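Local atomic coordinates of possible galactose mutarotase (Streptomyces platensis subsp. rosaceus, PDB entry 4RNL), a protein that is of unproven function but probably interconverts the alpha and beta anomers of galactose or a related aldose. Residues A[270-275]-A[334-339]; A[145-150]-A[173-178]; A[242-247]-A[311-316]. One frame throughout, in Å; residues are numbered along the deposited sequence.

Interaction 1. Residues A[270-275]-A[334-339]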
# COMPACT_ATOMS: atom_id res chain seq x y z
N LEU A 270 10.08 11.54 -3.95
CA LEU A 270 8.80 10.95 -4.31
C LEU A 270 7.69 11.94 -4.04
O LEU A 270 7.63 12.53 -2.96
CB LEU A 270 8.54 9.70 -3.47
CG LEU A 270 7.13 9.11 -3.53
CD1 LEU A 270 6.86 8.48 -4.89
CD2 LEU A 270 6.97 8.09 -2.42
N ALA A 271 6.81 12.11 -5.02
CA ALA A 271 5.56 12.83 -4.83
C ALA A 271 4.44 11.81 -4.97
O ALA A 271 4.32 11.14 -6.01
CB ALA A 271 5.40 13.94 -5.87
N LEU A 272 3.64 11.66 -3.92
CA LEU A 272 2.58 10.67 -3.88
C LEU A 272 1.25 11.39 -4.06
O LEU A 272 0.91 12.27 -3.25
CB LEU A 272 2.59 9.96 -2.51
CG LEU A 272 1.68 8.74 -2.34
CD1 LEU A 272 2.06 7.66 -3.32
CD2 LEU A 272 1.72 8.19 -0.92
N ALA A 273 0.50 11.01 -5.09
CA ALA A 273 -0.81 11.62 -5.36
C ALA A 273 -1.89 10.57 -5.23
O ALA A 273 -1.68 9.41 -5.58
CB ALA A 273 -0.84 12.26 -6.73
N THR A 274 -3.06 10.96 -4.72
CA THR A 274 -4.12 9.99 -4.50
C THR A 274 -5.51 10.61 -4.49
O THR A 274 -5.67 11.81 -4.27
CB THR A 274 -3.91 9.21 -3.18
OG1 THR A 274 -4.80 8.09 -3.12
CG2 THR A 274 -4.14 10.10 -1.96
N THR A 275 -6.50 9.76 -4.73
CA THR A 275 -7.91 10.12 -4.59
C THR A 275 -8.39 9.89 -3.15
O THR A 275 -9.45 10.37 -2.75
CB THR A 275 -8.76 9.24 -5.50
OG1 THR A 275 -8.43 7.87 -5.27
CG2 THR A 275 -8.49 9.58 -6.98
N SER A 334 -10.16 3.75 -6.97
CA SER A 334 -9.15 4.45 -6.20
C SER A 334 -7.90 4.56 -7.06
O SER A 334 -7.59 3.65 -7.83
CB SER A 334 -8.84 3.69 -4.92
OG SER A 334 -7.91 4.42 -4.14
N GLU A 335 -7.19 5.68 -6.96
CA GLU A 335 -6.02 5.88 -7.80
C GLU A 335 -4.92 6.54 -7.02
O GLU A 335 -5.14 7.56 -6.36
CB GLU A 335 -6.38 6.72 -9.03
CG GLU A 335 -5.16 7.10 -9.89
CD GLU A 335 -5.52 7.97 -11.09
OE1 GLU A 335 -6.68 8.42 -11.18
OE2 GLU A 335 -4.63 8.22 -11.93
N THR A 336 -3.73 5.96 -7.09
CA THR A 336 -2.56 6.49 -6.42
C THR A 336 -1.40 6.51 -7.42
O THR A 336 -1.24 5.60 -8.23
CB THR A 336 -2.23 5.68 -5.15
OG1 THR A 336 -3.33 5.80 -4.21
CG2 THR A 336 -0.96 6.21 -4.48
N VAL A 337 -0.62 7.59 -7.41
CA VAL A 337 0.49 7.73 -8.34
C VAL A 337 1.76 7.99 -7.55
O VAL A 337 1.79 8.87 -6.68
CB VAL A 337 0.28 8.89 -9.33
CG1 VAL A 337 1.45 8.96 -10.33
CG2 VAL A 337 -1.05 8.74 -10.07
N TYR A 338 2.80 7.21 -7.83
CA TYR A 338 4.10 7.41 -7.20
C TYR A 338 5.00 8.05 -8.24
O TYR A 338 5.44 7.38 -9.17
CB TYR A 338 4.70 6.06 -6.81
CG TYR A 338 3.93 5.27 -5.78
CD1 TYR A 338 2.75 4.61 -6.10
CD2 TYR A 338 4.41 5.16 -4.48
CE1 TYR A 338 2.06 3.87 -5.15
CE2 TYR A 338 3.73 4.42 -3.53
CZ TYR A 338 2.56 3.78 -3.87
OH TYR A 338 1.88 3.06 -2.91
N ALA A 339 5.27 9.35 -8.10
CA ALA A 339 6.08 10.07 -9.08
C ALA A 339 7.48 10.34 -8.53
O ALA A 339 7.64 11.08 -7.56
CB ALA A 339 5.40 11.38 -9.49

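Interaction 2. Residues A[145-150]-A[173-178]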
# COMPACT_ATOMS: atom_id res chain seq x y z
N GLY A 145 -15.11 -13.77 5.47
CA GLY A 145 -16.24 -13.23 6.21
C GLY A 145 -16.92 -12.03 5.58
O GLY A 145 -17.99 -11.64 6.04
N PHE A 146 -16.33 -11.44 4.55
CA PHE A 146 -16.92 -10.27 3.90
C PHE A 146 -18.04 -10.71 2.96
O PHE A 146 -17.86 -11.66 2.19
CB PHE A 146 -15.85 -9.48 3.12
CG PHE A 146 -14.79 -8.87 4.00
CD1 PHE A 146 -14.99 -7.62 4.57
CD2 PHE A 146 -13.59 -9.53 4.25
CE1 PHE A 146 -14.02 -7.04 5.38
CE2 PHE A 146 -12.62 -8.96 5.07
CZ PHE A 146 -12.82 -7.72 5.63
N PRO A 147 -19.20 -10.04 3.02
CA PRO A 147 -20.33 -10.44 2.18
C PRO A 147 -20.20 -9.92 0.75
O PRO A 147 -19.55 -8.90 0.50
CB PRO A 147 -21.53 -9.78 2.89
CG PRO A 147 -20.95 -8.53 3.49
CD PRO A 147 -19.51 -8.86 3.86
N GLY A 148 -20.79 -10.63 -0.21
CA GLY A 148 -20.79 -10.18 -1.59
C GLY A 148 -19.58 -10.65 -2.37
O GLY A 148 -18.46 -10.66 -1.87
N ALA A 149 -19.82 -11.06 -3.62
CA ALA A 149 -18.72 -11.36 -4.53
C ALA A 149 -18.18 -10.04 -5.07
O ALA A 149 -18.92 -9.26 -5.68
CB ALA A 149 -19.20 -12.24 -5.67
N LEU A 150 -16.90 -9.79 -4.85
CA LEU A 150 -16.28 -8.53 -5.25
C LEU A 150 -15.37 -8.76 -6.47
O LEU A 150 -14.37 -9.46 -6.37
CB LEU A 150 -15.48 -7.92 -4.10
CG LEU A 150 -14.95 -6.50 -4.32
CD1 LEU A 150 -16.09 -5.48 -4.30
CD2 LEU A 150 -13.88 -6.14 -3.29
N ALA A 173 -23.41 -7.70 -3.91
CA ALA A 173 -24.16 -7.47 -2.68
C ALA A 173 -23.43 -6.43 -1.84
O ALA A 173 -22.21 -6.30 -1.97
CB ALA A 173 -24.33 -8.77 -1.90
N PRO A 174 -24.15 -5.69 -0.98
CA PRO A 174 -23.48 -4.66 -0.17
C PRO A 174 -22.29 -5.23 0.61
O PRO A 174 -22.37 -6.33 1.16
CB PRO A 174 -24.58 -4.19 0.80
CG PRO A 174 -25.85 -4.42 0.03
CD PRO A 174 -25.62 -5.67 -0.78
N THR A 175 -21.19 -4.49 0.61
CA THR A 175 -19.98 -4.93 1.26
C THR A 175 -19.18 -3.71 1.66
O THR A 175 -19.61 -2.58 1.42
CB THR A 175 -19.17 -5.84 0.31
OG1 THR A 175 -18.20 -6.57 1.08
CG2 THR A 175 -18.47 -5.04 -0.79
N VAL A 176 -18.02 -3.92 2.28
CA VAL A 176 -17.08 -2.83 2.50
C VAL A 176 -15.81 -3.15 1.73
O VAL A 176 -15.45 -4.32 1.57
CB VAL A 176 -16.77 -2.62 4.00
CG1 VAL A 176 -18.02 -2.20 4.75
CG2 VAL A 176 -16.18 -3.88 4.62
N VAL A 177 -15.16 -2.10 1.22
CA VAL A 177 -13.96 -2.23 0.39
C VAL A 177 -13.01 -1.08 0.71
O VAL A 177 -13.43 0.07 0.82
CB VAL A 177 -14.28 -2.15 -1.12
CG1 VAL A 177 -13.02 -2.46 -1.94
CG2 VAL A 177 -15.38 -3.09 -1.50
N ASN A 178 -11.73 -1.40 0.86
CA ASN A 178 -10.70 -0.40 1.12
C ASN A 178 -9.39 -1.00 0.66
O ASN A 178 -8.74 -1.73 1.41
CB ASN A 178 -10.67 -0.08 2.62
CG ASN A 178 -9.69 1.03 2.99
OD1 ASN A 178 -9.38 1.93 2.20
ND2 ASN A 178 -9.19 0.97 4.22

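Interaction 3. Residues A[242-247]-A[311-316]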
# COMPACT_ATOMS: atom_id res chain seq x y z
N ASP A 242 2.64 4.65 13.26
CA ASP A 242 1.75 3.66 12.69
C ASP A 242 0.37 4.29 12.80
O ASP A 242 -0.47 3.85 13.60
CB ASP A 242 1.81 2.34 13.46
CG ASP A 242 1.01 1.23 12.80
OD1 ASP A 242 0.51 1.44 11.67
OD2 ASP A 242 0.89 0.14 13.41
N HIS A 243 0.17 5.35 12.03
CA HIS A 243 -0.95 6.26 12.22
C HIS A 243 -1.55 6.70 10.90
O HIS A 243 -0.83 6.88 9.92
CB HIS A 243 -0.50 7.50 12.99
CG HIS A 243 -0.09 7.21 14.40
ND1 HIS A 243 1.16 6.70 14.71
CD2 HIS A 243 -0.76 7.32 15.56
CE1 HIS A 243 1.24 6.54 16.02
NE2 HIS A 243 0.09 6.91 16.56
N ASN A 244 -2.87 6.87 10.89
CA ASN A 244 -3.58 7.40 9.75
C ASN A 244 -3.67 8.92 9.83
O ASN A 244 -4.01 9.47 10.88
CB ASN A 244 -5.01 6.82 9.71
CG ASN A 244 -5.88 7.46 8.63
OD1 ASN A 244 -5.77 7.13 7.45
ND2 ASN A 244 -6.76 8.36 9.05
N PHE A 245 -3.36 9.58 8.72
CA PHE A 245 -3.55 11.02 8.59
C PHE A 245 -4.81 11.32 7.77
O PHE A 245 -5.07 10.66 6.76
CB PHE A 245 -2.31 11.65 7.94
CG PHE A 245 -1.09 11.60 8.82
CD1 PHE A 245 -0.33 10.43 8.92
CD2 PHE A 245 -0.74 12.69 9.60
CE1 PHE A 245 0.77 10.36 9.75
CE2 PHE A 245 0.36 12.63 10.44
CZ PHE A 245 1.11 11.48 10.52
N ALA A 246 -5.59 12.29 8.21
CA ALA A 246 -6.76 12.75 7.47
C ALA A 246 -6.29 13.79 6.46
O ALA A 246 -6.01 14.94 6.81
CB ALA A 246 -7.80 13.34 8.42
N LEU A 247 -6.19 13.39 5.20
CA LEU A 247 -5.67 14.27 4.16
C LEU A 247 -6.60 15.44 3.93
O LEU A 247 -7.83 15.27 3.87
CB LEU A 247 -5.48 13.48 2.87
CG LEU A 247 -4.55 12.28 3.05
CD1 LEU A 247 -4.45 11.47 1.76
CD2 LEU A 247 -3.18 12.77 3.48
N HIS A 311 -8.91 4.56 3.03
CA HIS A 311 -9.92 5.11 3.93
C HIS A 311 -9.49 4.82 5.37
O HIS A 311 -8.60 4.00 5.60
CB HIS A 311 -11.31 4.54 3.61
CG HIS A 311 -12.01 5.25 2.49
ND1 HIS A 311 -11.41 5.49 1.28
CD2 HIS A 311 -13.26 5.76 2.41
CE1 HIS A 311 -12.27 6.13 0.49
NE2 HIS A 311 -13.40 6.30 1.15
N PHE A 312 -10.10 5.50 6.34
CA PHE A 312 -9.62 5.48 7.73
C PHE A 312 -9.79 4.10 8.39
O PHE A 312 -10.73 3.37 8.08
CB PHE A 312 -10.39 6.50 8.58
CG PHE A 312 -10.27 7.93 8.11
CD1 PHE A 312 -9.39 8.31 7.10
CD2 PHE A 312 -11.06 8.91 8.71
CE1 PHE A 312 -9.31 9.64 6.69
CE2 PHE A 312 -10.98 10.24 8.31
CZ PHE A 312 -10.10 10.60 7.29
N PRO A 313 -8.87 3.76 9.32
CA PRO A 313 -9.01 2.52 10.11
C PRO A 313 -10.37 2.42 10.78
O PRO A 313 -10.89 3.44 11.25
CB PRO A 313 -7.92 2.66 11.18
CG PRO A 313 -6.87 3.52 10.52
CD PRO A 313 -7.64 4.49 9.66
N ASP A 314 -10.93 1.21 10.81
CA ASP A 314 -12.17 0.91 11.52
C ASP A 314 -13.40 1.62 10.95
O ASP A 314 -14.40 1.79 11.65
CB ASP A 314 -12.04 1.20 13.03
CG ASP A 314 -13.07 0.44 13.85
OD1 ASP A 314 -13.43 -0.68 13.44
OD2 ASP A 314 -13.53 0.96 14.90
N SER A 315 -13.33 2.04 9.69
CA SER A 315 -14.49 2.72 9.08
C SER A 315 -15.80 1.94 9.10
O SER A 315 -16.87 2.55 9.28
CB SER A 315 -14.16 3.19 7.66
OG SER A 315 -13.11 4.16 7.67
N PRO A 316 -15.76 0.60 8.95
CA PRO A 316 -17.04 -0.12 9.02
C PRO A 316 -17.73 -0.02 10.39
O PRO A 316 -18.91 -0.36 10.50
CB PRO A 316 -16.64 -1.57 8.72
CG PRO A 316 -15.44 -1.42 7.82
CD PRO A 316 -14.68 -0.28 8.46

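Interaction 1. Residues A[270-275]-A[334-339]
Leu272 lays its CD1 methyl over one face of the Tyr338 ring, 3.7 Å from CD1 to the ring centroid, a CH-pi contact displaced somewhat toward the rim. The methyl also touches Thr336, with Leu272 CD1 3.5 Å from Thr336 CG2. Leu270 CD1 lies at the edge of the ring, close to its plane, and 3.8 Å from Tyr338 CB. Further along this face, the side chains of Thr274 and Thr336 run alongside each other in the same direction, and their OG1 atoms share a hydrogen bond of 2.9 Å. Here threonine supplies both a beta-branched strand former and a hydroxyl. Small Ala271, Ala273 and Ala339 line the other face with Val337. Between the strands, Ala271 pairs with Ala339 and Ala273 with Val337, each through two N-H to O bonds. Beyond the last of these pairs, Thr275 OG1, set between its own N and carbonyl carbon (chi1 51°), accepts a hydrogen bond from Glu335 N, 3.0 Å away, while Thr275 N donates to Glu335 O.

A second shell steadies the polar groups: Thr309 bonds to Thr336 OG1, the backbone N of Glu276 to Thr274 OG1, and Arg164 and Arg333 form salt bridges with Glu335. The antiparallel strands 268-274 and 332-342 are neighbours in a large beta-sheet, as in the beta-sandwich fold of galactose mutarotases, with the Leu272 and Tyr338 face turned into the core toward strands 180-185 and 305-310.

Interaction 2. Residues A[145-150]-A[173-178]
Phe146 meets Val176 at about a right angle, with CG2 of the valine near the plane of the ring and at its edge, Phe146 CE1 to Val176 CG2 being 3.9 Å. Phe94 touches both side chains, so the aromatic ring and the branched aliphatic group share one apolar cluster. Next, Pro147 brings its ring against the backbone of the second segment, CG lying 3.5 Å from Pro174 O. Its carbonyl does the polar work: Thr175 OG1 donates to Pro147 O over 2.8 Å, from within the carbonyl plane and at a C=O...donor angle of 156°. The threonine reaches it because OG1 stands anti to its own backbone N (chi1 -164°).

Gly148 runs close past Ala173, with Gly148 CA 3.8 Å from Ala173 CB. Its phi of 89° and the nearby carbonyl of Ala173, toward which any beta carbon would point, both suit a residue with no side chain. Asp141 accepts its N-H, and Arg84 donates to its carbonyl. Finally Leu150, where strand 150-159 begins, meets Val177 tip to tip, Leu150 CD1 lying 3.7 Å from Val177 CG2, in a purely apolar match.

The contact thus packs the loop leading into strand 150-159 against the short strand 175-176, which pairs with strand 325-326. Arg84 NH1 also bonds to Thr175 OG1, so the hydroxyl gives its proton to Pro147 O while facing a guanidinium group. The positive charge would probably polarise it and strengthen its donation, and the two partners fix its rotation, joining loop and strand by one directional bond among mostly apolar contacts.

Interaction 3. Residues A[242-247]-A[311-316]
Asn244 turns its CG anti to the backbone N (chi1 173°), and Phe312 sets its CG beside its own N and anti to the carbonyl carbon (chi1 -59°); these torsions bring both CG atoms into the contact. The side chains cross at about a right angle, with amide and ring planes 59° apart, and Asn244 ND2 comes obliquely to 3.3 Å from Phe312 CD1. The amide's polar needs are met by Thr208, which bonds ND2, and Gln310, which bonds OD1, so asparagine can lie buried against an aromatic ring with its orientation held from both ends. Its aliphatic part packs on proline, Asn244 CB lying 3.5 Å from Pro313 CD. Farther along the strand, the small Ala246 places CB 3.8 Å from Phe312 CZ, and Phe321 meets the phenylalanine edge-to-face.

Phe312 and Pro313 open a type II beta turn that ends at Ser315. Proline fits the second position, and Asp314 takes the positive phi of the third. The turn, shortly after strand 305-310, packs against strand 242-246. At the start of that strand Asp242 OD1 bonds a glycerol, probably from the crystallisation liquor, consistent with, but no proof of, a nearby sugar-binding cleft as in aldose 1-epimerases.

Overall arrangement
From the N terminus, interaction 2 comes first: the loop before strand 150-159 is closed by 173-178 after a hairpin of two long strands. It is complete before the other two begin. Interaction 3 opens at 242-247 and interaction 1 at 270-275; 311-316 then closes the former and 334-339 the latter, so the two loops cross along the chain. Interaction 1 joins neighbouring strands of the largest sheet, and Leu247 CD1 touches Thr274 CG2 at 4.0 Å, linking it to segment 242-247, whose strand belongs to the seven-stranded sheet. Interactions 2 and 3 meet where Asn178 OD1 probably bonds to His311 N and Val176 packs on Pro316.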